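Local coordinates for outer envelope protein 64, mitochondrial (Arabidopsis thaliana, PDB 6HPG) that probably acts, through its TPR domain, as a chaperone receptor in Hsp90-dependent protein targeting to mitochondria, at residues A83-L87 and V88-E92. Sequence-based numbering, arbitrary orientation.
Sequences ARESL and VRYKE
R84 and R89 meet at the turn joining helix 74-86 to helix 90-103, the two helices of the third TPR repeat. A Schellman motif ends the first helix. R89 N donates to R84 O at 2.9 Å, with an N-H...O angle of 162°. V88, with its positive phi of 54°, gives a weak bond from its N to E85 O. R89 then takes the N-cap position of the second helix.

The tight part lies around R84. Its extended chain carries the guanidinium across to the first turn of the next helix. There NH1 donates to E92 O at 3.1 Å, from above the carbonyl plane, and also forms a salt bridge with D96. CB of E92 sits over one guanidinium face. R89 bends at chi2 and chi3, which brings NH2 to 3.4 Å from R84 CG. The two guanidinium planes are nearly perpendicular, 89° apart. Replacing R84 by alanine removes the guanidinium, which would probably leave D96 without its charged mate and R89 less well packed.

The looser side is V88. It is exposed and its side chain points away, though CB rests on the L87 carbonyl.

The two arginines share acidic surroundings. R89 NH1 and E92 OE1 form a salt bridge of 2.7 Å, its hydrogen bond weak and poorly aligned. R89 NH2 pairs with E60, tying the turn to helix 56-69. R84 NE is buried without a hydrogen-bond partner, and the E92 carboxylate probably offsets its charge through space.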
loop_
_atom_site.group_PDB
_atom_site.type_symbol
_atom_site.label_atom_id
_atom_site.label_comp_id
_atom_site.label_asym_id
_atom_site.label_seq_id
_atom_site.Cartn_x
_atom_site.Cartn_y
_atom_site.Cartn_z
ATOM N N ALA A 83 0.479 -8.670 1.213
ATOM C CA ALA A 83 -0.798 -9.299 0.854
ATOM C C ALA A 83 -0.493 -10.660 0.256
ATOM O O ALA A 83 -1.200 -11.641 0.503
ATOM C CB ALA A 83 -1.609 -8.444 -0.137
ATOM N N ARG A 84 0.561 -10.711 -0.553
ATOM C CA ARG A 84 1.013 -11.953 -1.103
ATOM C C ARG A 84 1.477 -12.939 -0.030
ATOM O O ARG A 84 1.066 -14.082 -0.054
ATOM C CB ARG A 84 2.106 -11.708 -2.117
ATOM C CG ARG A 84 1.525 -11.209 -3.406
ATOM C CD ARG A 84 2.635 -10.665 -4.268
ATOM N NE ARG A 84 2.115 -10.318 -5.575
ATOM C CZ ARG A 84 2.876 -9.921 -6.594
ATOM N NH1 ARG A 84 4.214 -9.787 -6.472
ATOM N NH2 ARG A 84 2.289 -9.653 -7.747
ATOM N N GLU A 85 2.298 -12.498 0.908
ATOM C CA GLU A 85 2.744 -13.392 1.981
ATOM C C GLU A 85 1.550 -13.917 2.810
ATOM O O GLU A 85 1.565 -15.068 3.274
ATOM C CB GLU A 85 3.737 -12.691 2.865
ATOM C CG GLU A 85 4.223 -13.544 3.998
ATOM C CD GLU A 85 5.261 -12.852 4.824
ATOM O OE1 GLU A 85 5.880 -13.538 5.671
ATOM O OE2 GLU A 85 5.476 -11.627 4.641
ATOM N N SER A 86 0.536 -13.063 2.974
ATOM C CA SER A 86 -0.724 -13.429 3.624
ATOM C C SER A 86 -1.485 -14.462 2.815
ATOM O O SER A 86 -2.113 -15.348 3.397
ATOM C CB SER A 86 -1.616 -12.212 3.826
ATOM O OG SER A 86 -1.078 -11.359 4.812
ATOM N N LEU A 87 -1.450 -14.334 1.486
ATOM C CA LEU A 87 -2.060 -15.328 0.606
ATOM C C LEU A 87 -1.119 -16.495 0.283
ATOM O O LEU A 87 -1.311 -17.178 -0.719
ATOM C CB LEU A 87 -2.559 -14.659 -0.680
ATOM C CG LEU A 87 -3.737 -13.710 -0.511
ATOM C CD1 LEU A 87 -3.995 -13.016 -1.836
ATOM C CD2 LEU A 87 -4.985 -14.439 -0.014
ATOM N N VAL A 88 -0.102 -16.698 1.133
ATOM C CA VAL A 88 0.873 -17.796 1.054
ATOM C C VAL A 88 1.566 -17.886 -0.338
ATOM O O VAL A 88 2.012 -18.952 -0.747
ATOM C CB VAL A 88 0.220 -19.123 1.605
ATOM C CG1 VAL A 88 1.125 -20.359 1.501
ATOM C CG2 VAL A 88 -0.183 -18.937 3.071
ATOM N N ARG A 89 1.684 -16.755 -1.048
ATOM C CA ARG A 89 2.381 -16.716 -2.334
ATOM C C ARG A 89 3.770 -16.134 -2.104
ATOM O O ARG A 89 4.055 -14.966 -2.449
ATOM C CB ARG A 89 1.551 -15.971 -3.378
ATOM C CG ARG A 89 0.536 -16.907 -4.021
ATOM C CD ARG A 89 -0.752 -16.244 -4.444
ATOM N NE ARG A 89 -0.531 -15.225 -5.471
ATOM C CZ ARG A 89 -0.661 -13.899 -5.314
ATOM N NH1 ARG A 89 -0.424 -13.107 -6.364
ATOM N NH2 ARG A 89 -1.028 -13.346 -4.141
ATOM N N TYR A 90 4.611 -16.963 -1.484
ATOM C CA TYR A 90 5.879 -16.524 -0.914
ATOM C C TYR A 90 6.903 -16.075 -1.966
ATOM O O TYR A 90 7.682 -15.176 -1.697
ATOM C CB TYR A 90 6.525 -17.597 -0.042
ATOM C CG TYR A 90 5.690 -18.106 1.118
ATOM C CD1 TYR A 90 5.216 -17.240 2.087
ATOM C CD2 TYR A 90 5.386 -19.477 1.247
ATOM C CE1 TYR A 90 4.452 -17.704 3.140
ATOM C CE2 TYR A 90 4.638 -19.941 2.304
ATOM C CZ TYR A 90 4.175 -19.047 3.245
ATOM O OH TYR A 90 3.419 -19.477 4.287
ATOM N N LYS A 91 6.893 -16.702 -3.137
ATOM C CA LYS A 91 7.845 -16.388 -4.219
ATOM C C LYS A 91 7.553 -14.980 -4.712
ATOM O O LYS A 91 8.455 -14.147 -4.802
ATOM C CB LYS A 91 7.765 -17.435 -5.377
ATOM C CG LYS A 91 7.933 -16.937 -6.832
ATOM C CD LYS A 91 9.336 -17.151 -7.406
ATOM C CE LYS A 91 9.675 -16.205 -8.563
ATOM N NZ LYS A 91 10.215 -14.874 -8.140
ATOM N N GLU A 92 6.278 -14.725 -5.002
ATOM C CA GLU A 92 5.822 -13.395 -5.422
ATOM C C GLU A 92 6.016 -12.292 -4.354
ATOM O O GLU A 92 6.365 -11.156 -4.676
ATOM C CB GLU A 92 4.366 -13.480 -5.859
ATOM C CG GLU A 92 4.181 -14.271 -7.133
ATOM C CD GLU A 92 2.747 -14.714 -7.314
ATOM O OE1 GLU A 92 1.895 -13.837 -7.538
ATOM O OE2 GLU A 92 2.482 -15.935 -7.224
#